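Local coordinates for universal stress protein MJ0577 (Methanocaldococcus jannaschii, PDB 1MJH) that binds ATP together with a manganese ion, as a homodimeric member of the universal stress protein A family, at residues Phe28-Leu31 with Lys32-Val36; Ile112-Ile115 with Ala116-Gly120; Thr143-Val146 with Ile147-Asn151. All blocks are in the same frame, centred on the assembly; numbering follows the deposited sequence.

Contact 1: Phe28-Leu31 with Lys32-Val36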
loop_
_atom_site.group_PDB
_atom_site.type_symbol
_atom_site.label_atom_id
_atom_site.label_comp_id
_atom_site.label_asym_id
_atom_site.label_seq_id
_atom_site.Cartn_x
_atom_site.Cartn_y
_atom_site.Cartn_z
ATOM N N PHE B 28 4.165 8.187 9.754
ATOM C CA PHE B 28 3.599 7.169 10.640
ATOM C C PHE B 28 4.029 7.398 12.094
ATOM O O PHE B 28 3.562 6.650 12.926
ATOM C CB PHE B 28 4.006 5.781 10.162
ATOM C CG PHE B 28 3.040 5.150 9.207
ATOM C CD1 PHE B 28 2.779 5.716 7.978
ATOM C CD2 PHE B 28 2.339 3.992 9.539
ATOM C CE1 PHE B 28 1.884 5.152 7.093
ATOM C CE2 PHE B 28 1.440 3.437 8.660
ATOM C CZ PHE B 28 1.197 4.013 7.435
ATOM N N LYS B 29 4.967 8.301 12.376
ATOM C CA LYS B 29 5.356 8.533 13.778
ATOM C C LYS B 29 4.225 9.131 14.614
ATOM O O LYS B 29 3.618 10.085 14.138
ATOM C CB LYS B 29 6.512 9.564 13.832
ATOM C CG LYS B 29 7.239 9.579 15.180
ATOM C CD LYS B 29 7.774 8.193 15.496
ATOM C CE LYS B 29 8.349 8.019 16.889
ATOM N NZ LYS B 29 7.306 8.022 17.945
ATOM N N THR B 30 3.926 8.631 15.803
ATOM C CA THR B 30 3.027 9.247 16.759
ATOM C C THR B 30 3.803 9.523 18.058
ATOM O O THR B 30 5.032 9.482 18.039
ATOM C CB THR B 30 1.831 8.370 17.170
ATOM O OG1 THR B 30 2.322 7.242 17.926
ATOM C CG2 THR B 30 1.117 7.789 15.960
ATOM N N LEU B 31 3.108 9.605 19.194
ATOM C CA LEU B 31 3.741 9.778 20.490
ATOM C C LEU B 31 4.202 8.440 21.068
ATOM O O LEU B 31 4.934 8.409 22.070
ATOM C CB LEU B 31 2.773 10.397 21.518
ATOM C CG LEU B 31 2.205 11.765 21.130
ATOM C CD1 LEU B 31 1.054 12.203 22.019
ATOM C CD2 LEU B 31 3.331 12.792 21.146
ATOM N N LYS B 32 3.729 7.342 20.491
ATOM C CA LYS B 32 4.044 6.021 21.021
ATOM C C LYS B 32 5.431 5.609 20.579
ATOM O O LYS B 32 6.046 6.363 19.829
ATOM C CB LYS B 32 3.014 4.972 20.588
ATOM C CG LYS B 32 1.654 5.200 21.240
ATOM C CD LYS B 32 0.822 3.928 21.249
ATOM C CE LYS B 32 -0.399 4.089 22.140
ATOM N NZ LYS B 32 -1.179 2.819 22.226
ATOM N N ALA B 33 5.910 4.489 21.091
ATOM C CA ALA B 33 7.238 4.004 20.702
ATOM C C ALA B 33 7.146 3.258 19.381
ATOM O O ALA B 33 6.281 2.394 19.231
ATOM C CB ALA B 33 7.761 3.131 21.838
ATOM N N GLU B 34 7.968 3.557 18.371
ATOM C CA GLU B 34 7.885 2.867 17.091
ATOM C C GLU B 34 9.263 2.580 16.493
ATOM O O GLU B 34 10.296 3.113 16.916
ATOM C CB GLU B 34 7.056 3.528 16.003
ATOM C CG GLU B 34 5.580 3.586 16.054
ATOM C CD GLU B 34 4.941 4.878 16.513
ATOM O OE1 GLU B 34 5.600 5.941 16.455
ATOM O OE2 GLU B 34 3.748 4.760 16.906
ATOM N N GLU B 35 9.238 1.576 15.605
ATOM C CA GLU B 35 10.532 1.095 15.126
ATOM C C GLU B 35 10.553 0.978 13.604
ATOM O O GLU B 35 9.513 0.630 13.069
ATOM C CB GLU B 35 10.718 -0.298 15.730
ATOM C CG GLU B 35 12.055 -0.930 15.406
ATOM C CD GLU B 35 12.401 -1.972 16.482
ATOM O OE1 GLU B 35 11.496 -2.560 17.079
ATOM O OE2 GLU B 35 13.612 -2.160 16.702
ATOM N N VAL B 36 11.675 1.315 13.003
ATOM C CA VAL B 36 11.803 1.106 11.553
ATOM C C VAL B 36 12.881 0.081 11.283
ATOM O O VAL B 36 14.033 0.198 11.774
ATOM C CB VAL B 36 12.111 2.406 10.774
ATOM C CG1 VAL B 36 12.323 2.095 9.287
ATOM C CG2 VAL B 36 10.959 3.367 10.965
#

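Contact 2: Ile112-Ile115 with Ala116-Gly120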
loop_
_atom_site.group_PDB
_atom_site.type_symbol
_atom_site.label_atom_id
_atom_site.label_comp_id
_atom_site.label_asym_id
_atom_site.label_seq_id
_atom_site.Cartn_x
_atom_site.Cartn_y
_atom_site.Cartn_z
ATOM N N ILE B 112 13.124 -8.746 0.834
ATOM C CA ILE B 112 12.133 -7.890 1.507
ATOM C C ILE B 112 11.035 -8.729 2.125
ATOM O O ILE B 112 10.632 -8.520 3.257
ATOM C CB ILE B 112 11.576 -6.871 0.500
ATOM C CG1 ILE B 112 12.721 -5.948 0.047
ATOM C CG2 ILE B 112 10.399 -6.073 1.083
ATOM C CD1 ILE B 112 12.331 -5.080 -1.188
ATOM N N VAL B 113 10.572 -9.739 1.331
ATOM C CA VAL B 113 9.503 -10.601 1.856
ATOM C C VAL B 113 9.982 -11.395 3.073
ATOM O O VAL B 113 9.267 -11.488 4.063
ATOM C CB VAL B 113 9.032 -11.547 0.741
ATOM C CG1 VAL B 113 8.064 -12.613 1.267
ATOM C CG2 VAL B 113 8.292 -10.713 -0.338
ATOM N N LYS B 114 11.185 -11.936 2.989
ATOM C CA LYS B 114 11.719 -12.756 4.085
ATOM C C LYS B 114 11.905 -11.960 5.367
ATOM O O LYS B 114 11.559 -12.377 6.482
ATOM C CB LYS B 114 13.024 -13.394 3.598
ATOM C CG LYS B 114 13.901 -13.959 4.688
ATOM C CD LYS B 114 15.133 -14.640 4.080
ATOM C CE LYS B 114 16.253 -14.569 5.115
ATOM N NZ LYS B 114 17.540 -15.111 4.597
ATOM N N ILE B 115 12.505 -10.767 5.228
ATOM C CA ILE B 115 12.804 -9.926 6.367
ATOM C C ILE B 115 11.556 -9.310 6.935
ATOM O O ILE B 115 11.391 -9.216 8.149
ATOM C CB ILE B 115 13.897 -8.888 5.981
ATOM C CG1 ILE B 115 15.249 -9.614 5.829
ATOM C CG2 ILE B 115 13.958 -7.826 7.079
ATOM C CD1 ILE B 115 16.340 -8.730 5.239
ATOM N N ALA B 116 10.506 -9.007 6.115
ATOM C CA ALA B 116 9.283 -8.556 6.726
ATOM C C ALA B 116 8.660 -9.626 7.663
ATOM O O ALA B 116 8.202 -9.245 8.743
ATOM C CB ALA B 116 8.230 -8.280 5.665
ATOM N N GLU B 117 8.757 -10.870 7.171
ATOM C CA GLU B 117 8.254 -11.968 8.029
ATOM C C GLU B 117 9.156 -12.227 9.244
ATOM O O GLU B 117 8.634 -12.284 10.391
ATOM C CB GLU B 117 8.259 -13.189 7.071
ATOM C CG GLU B 117 8.017 -14.543 7.763
ATOM C CD GLU B 117 6.662 -14.691 8.400
ATOM O OE1 GLU B 117 5.668 -14.053 7.978
ATOM O OE2 GLU B 117 6.509 -15.504 9.369
ATOM N N ASP B 118 10.477 -12.179 9.044
ATOM C CA ASP B 118 11.394 -12.530 10.178
ATOM C C ASP B 118 11.330 -11.503 11.285
ATOM O O ASP B 118 11.397 -11.816 12.499
ATOM C CB ASP B 118 12.791 -12.745 9.608
ATOM C CG ASP B 118 13.008 -14.015 8.820
ATOM O OD1 ASP B 118 12.099 -14.858 8.685
ATOM O OD2 ASP B 118 14.083 -14.318 8.258
ATOM N N GLU B 119 11.253 -10.204 10.909
ATOM C CA GLU B 119 11.172 -9.121 11.884
ATOM C C GLU B 119 9.795 -8.874 12.470
ATOM O O GLU B 119 9.535 -8.037 13.348
ATOM C CB GLU B 119 11.795 -7.830 11.266
ATOM C CG GLU B 119 13.251 -8.040 10.815
ATOM C CD GLU B 119 14.258 -8.005 11.969
ATOM O OE1 GLU B 119 13.919 -7.609 13.084
ATOM O OE2 GLU B 119 15.414 -8.373 11.739
ATOM N N GLY B 120 8.719 -9.527 12.009
ATOM C CA GLY B 120 7.366 -9.330 12.485
ATOM C C GLY B 120 6.836 -7.912 12.297
ATOM O O GLY B 120 6.191 -7.325 13.177
#

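Contact 3: Thr143-Val146 with Ile147-Asn151. With ATP (adenosine-5'-triphosphate), chain F.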
loop_
_atom_site.group_PDB
_atom_site.type_symbol
_atom_site.label_atom_id
_atom_site.label_comp_id
_atom_site.label_asym_id
_atom_site.label_seq_id
_atom_site.Cartn_x
_atom_site.Cartn_y
_atom_site.Cartn_z
ATOM N N THR B 143 8.246 -4.018 -6.202
ATOM C CA THR B 143 6.973 -3.775 -5.521
ATOM C C THR B 143 5.887 -4.749 -5.946
ATOM O O THR B 143 5.173 -5.253 -5.080
ATOM C CB THR B 143 6.450 -2.331 -5.748
ATOM O OG1 THR B 143 7.575 -1.518 -5.354
ATOM C CG2 THR B 143 5.208 -2.088 -4.930
ATOM N N GLU B 144 5.778 -5.019 -7.255
ATOM C CA GLU B 144 4.756 -5.995 -7.663
ATOM C C GLU B 144 5.008 -7.366 -7.034
ATOM O O GLU B 144 4.060 -7.947 -6.535
ATOM C CB GLU B 144 4.749 -6.109 -9.196
ATOM C CG GLU B 144 3.517 -6.985 -9.581
ATOM C CD GLU B 144 3.282 -7.012 -11.065
ATOM O OE1 GLU B 144 3.835 -6.188 -11.822
ATOM O OE2 GLU B 144 2.501 -7.894 -11.524
ATOM N N ASN B 145 6.257 -7.823 -6.996
ATOM C CA ASN B 145 6.502 -9.126 -6.321
ATOM C C ASN B 145 6.276 -9.085 -4.829
ATOM O O ASN B 145 5.806 -10.074 -4.242
ATOM C CB ASN B 145 7.969 -9.510 -6.548
ATOM C CG ASN B 145 8.246 -10.260 -7.811
ATOM O OD1 ASN B 145 7.681 -11.329 -8.100
ATOM N ND2 ASN B 145 9.174 -9.741 -8.632
ATOM N N VAL B 146 6.660 -7.986 -4.138
ATOM C CA VAL B 146 6.396 -7.949 -2.695
ATOM C C VAL B 146 4.913 -7.922 -2.389
ATOM O O VAL B 146 4.456 -8.602 -1.444
ATOM C CB VAL B 146 7.087 -6.706 -2.067
ATOM C CG1 VAL B 146 6.575 -6.484 -0.641
ATOM C CG2 VAL B 146 8.602 -6.936 -2.198
ATOM N N ILE B 147 4.096 -7.180 -3.164
ATOM C CA ILE B 147 2.667 -7.198 -2.847
ATOM C C ILE B 147 2.092 -8.612 -3.043
ATOM O O ILE B 147 1.222 -9.040 -2.270
ATOM C CB ILE B 147 1.928 -6.200 -3.777
ATOM C CG1 ILE B 147 2.299 -4.751 -3.358
ATOM C CG2 ILE B 147 0.431 -6.424 -3.742
ATOM C CD1 ILE B 147 1.852 -3.829 -4.510
ATOM N N LYS B 148 2.456 -9.270 -4.116
ATOM C CA LYS B 148 1.922 -10.597 -4.460
ATOM C C LYS B 148 2.478 -11.686 -3.540
ATOM O O LYS B 148 1.777 -12.671 -3.371
ATOM C CB LYS B 148 2.298 -10.971 -5.900
ATOM C CG LYS B 148 1.507 -10.077 -6.881
ATOM C CD LYS B 148 1.727 -10.424 -8.323
ATOM C CE LYS B 148 0.673 -9.728 -9.204
ATOM N NZ LYS B 148 1.081 -10.048 -10.633
ATOM N N LYS B 149 3.684 -11.476 -3.016
ATOM C CA LYS B 149 4.234 -12.645 -2.254
ATOM C C LYS B 149 4.165 -12.433 -0.776
ATOM O O LYS B 149 4.297 -13.441 -0.047
ATOM C CB LYS B 149 5.647 -12.916 -2.774
ATOM C CG LYS B 149 5.715 -13.556 -4.168
ATOM C CD LYS B 149 7.136 -13.572 -4.711
ATOM C CE LYS B 149 7.206 -13.915 -6.187
ATOM N NZ LYS B 149 8.607 -14.213 -6.597
ATOM N N SER B 150 4.248 -11.230 -0.223
ATOM C CA SER B 150 4.128 -11.007 1.201
ATOM C C SER B 150 2.703 -11.000 1.690
ATOM O O SER B 150 1.784 -10.471 1.016
ATOM C CB SER B 150 4.794 -9.656 1.543
ATOM O OG SER B 150 4.725 -9.403 2.950
ATOM N N ASN B 151 2.448 -11.436 2.936
ATOM C CA ASN B 151 1.113 -11.273 3.502
ATOM C C ASN B 151 0.995 -10.050 4.391
ATOM O O ASN B 151 0.005 -9.743 5.045
ATOM C CB ASN B 151 0.739 -12.517 4.309
ATOM C CG ASN B 151 1.650 -12.790 5.495
ATOM O OD1 ASN B 151 2.444 -11.965 5.949
ATOM N ND2 ASN B 151 1.535 -14.000 6.031
HETATM P PG ATP F . 12.653 -2.583 -11.965
HETATM O O1G ATP F . 11.579 -3.609 -12.073
HETATM O O2G ATP F . 13.556 -2.971 -10.933
HETATM O O3G ATP F . 13.350 -2.343 -13.237
HETATM P PB ATP F . 12.080 0.021 -10.699
HETATM O O1B ATP F . 11.565 1.232 -11.352
HETATM O O2B ATP F . 13.500 0.176 -10.366
HETATM O O3B ATP F . 11.811 -1.232 -11.612
HETATM P PA ATP F . 11.384 -1.216 -8.077
HETATM O O1A ATP F . 10.309 -2.176 -8.121
HETATM O O2A ATP F . 12.716 -1.709 -7.992
HETATM O O3A ATP F . 11.213 -0.237 -9.385
HETATM O "O5'" ATP F . 11.321 -0.116 -6.948
HETATM C "C5'" ATP F . 10.143 -0.110 -6.101
HETATM C "C4'" ATP F . 10.569 0.050 -4.654
HETATM O "O4'" ATP F . 11.204 -1.225 -4.241
HETATM C "C3'" ATP F . 11.637 1.090 -4.349
HETATM O "O3'" ATP F . 11.112 2.421 -4.255
HETATM C "C2'" ATP F . 12.183 0.542 -3.007
HETATM O "O2'" ATP F . 11.271 0.901 -1.950
HETATM C "C1'" ATP F . 12.171 -0.984 -3.284
HETATM N N9 ATP F . 13.457 -1.507 -3.726
HETATM C C8 ATP F . 13.900 -1.747 -4.979
HETATM N N7 ATP F . 15.095 -2.305 -5.028
HETATM C C5 ATP F . 15.468 -2.386 -3.771
HETATM C C6 ATP F . 16.635 -2.882 -3.213
HETATM N N6 ATP F . 17.617 -3.352 -3.983
HETATM N N1 ATP F . 16.730 -2.844 -1.888
HETATM C C2 ATP F . 15.705 -2.376 -1.104
HETATM N N3 ATP F . 14.536 -1.883 -1.551
HETATM C C4 ATP F . 14.537 -1.910 -2.904
#

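Contact 1: Phe28-Leu31 with Lys32-Val36
Glu34 turns its carboxylate back over Lys29 and Thr30 and ties together the loop that leads from helix 16-27 into strand 35-43 of the parallel sheet, a loop that includes an ST turn at Thr30. The charged part is a salt bridge: Lys29 NZ lies 3.1 Å from Glu34 OE1. The same ammonium group is held by two backbone carbonyls, donating to Lys32 O at 2.8 Å, almost straight on to the carbonyl, and to Thr30 O at 2.7 Å. Three oxygens thus fix a lysine whose chain curls at chi2 (57°) and chi4 (71°) to arrive over the turn. A backbone donor adds to this: Thr30 N donates to Glu34 OE1 at 3.2 Å, nearly linear, and enters from the face of the carboxylate plane opposite to Lys29 NZ. Two donors on one oxygen would favour the ionised form of this buried acid. The side chain of Glu34 also touches Phe97, while at the start of the loop the ring of Phe28 meets Tyr5 edge-to-face. In the ST turn Lys32 N donates to Thr30 OG1 at 2.9 Å, and Glu34 OE2 lies 3.0 Å from Thr30 OG1, the glutamate side chain crossing that of Thr30 at about a right angle.

Contact 2: Ile112-Ile115 with Ala116-Gly120
Asp118 N donates to Lys114 O at 2.8 Å, the shortest of four successive i to i+4 bonds that carry helix 108-118 to a Schellman motif at its C-terminus. The next, from Glu119 N to Ile115 O, is 2.9 Å long and the straightest of the four at 169°. The chain then turns off at Gly120, whose positive phi of 61° suits glycine and whose N bonds back to Glu117 O at 3.2 Å. Lys114 and Asp118 sit one turn apart on the exposed side. Here Asp118 OD2 rests against the methylene Lys114 CG at 3.6 Å, but Lys114 NZ stays 5.1 Å from Asp118 OD2, too far for a salt bridge, so any attraction between the charges would be long-range. The inner side faces the sheet: Ile112 packs on Leu9 and Leu39 and also touches ATP, and Ala116 lies on Leu9. Ile115 and Glu119 run side by side. The chain of Glu119 bends at chi2, and its carboxylate makes a salt bridge with Lys100. Its chi1 of -57°, with CG anti to the carbonyl carbon, lays the stem on the isoleucine, Ile115 CG2 touching Glu119 CG at 3.8 Å.

Contact 3: Thr143-Val146 with Ile147-Asn151
From Thr143 to Lys149 the backbone is helical, each carbonyl from Thr143 to Val146 taking the N-H four residues on, until Ser150 leaves helical angles while its N still donates to Val146 O at 2.9 Å. One turn apart on the outer side, Glu144 and Lys148 run alongside each other, pointing the same way. Their ends meet in a salt bridge, Lys148 NZ to Glu144 OE2 at 2.7 Å, and OE2 offers its anti lone pair, on the side turned from the second carboxylate oxygen, OE1. Both chains are extended beyond CG, Glu144 with CG anti to its N (chi1 -172°), which lets the methylenes line up alongside each other, short of the charged ends; Lys148 CE lies 4.0 Å from Glu144 CG. This side faces the second subunit, where Glu144 packs on Glu144 of that chain and Lys148 on its Leu138, while at the C-terminal end of the helix Lys158 of the second subunit donates to Ile147 O and Ser150 O. The helix is the connecting element of the right-handed beta-alpha-beta crossover from strand 123-127 to strand 154-157. Its buried side is aliphatic: Val146 touches Ile124, Met126 and Val154, whereas Ile147 lies on Val154 and Val156. Thr143 CG2 extends this layer, meeting Ile147 CD1 at 3.8 Å. The other branch of Thr143 turns to the nucleotide: OG1 is hydrogen-bonded to Gly127 O and lies 3.0 Å from ATP C5'. Thr143 N adds a weak 3.4 Å bond to ATP O1A, an alpha-phosphate oxygen, near the N-terminal end of the helix, whose dipole would favour a phosphate there. Asn145 and Lys149 form the remaining side-by-side pair, Asn145 OD1 lying against Lys149 CE at 3.3 Å.

Overall arrangement
Along the chain the three contacts follow in series, all within the universal stress protein fold and around one five-stranded parallel sheet. Contact 1 is the loop into strand 35-43, its centre about 19 Å from that of contact 2 and about 24 Å from that of contact 3, and it touches neither. Contacts 2 and 3 have centres about 12 Å apart and meet directly: Ile112 CG2 packs on Val146 CG2 at 3.8 Å, bringing helices 108-118 and 141-149 together against the sheet. Ile112 and Thr143 place both helices at the ATP pocket, while helix 141-149 also borders the second subunit, so contact 3 links nucleotide site and dimer interface.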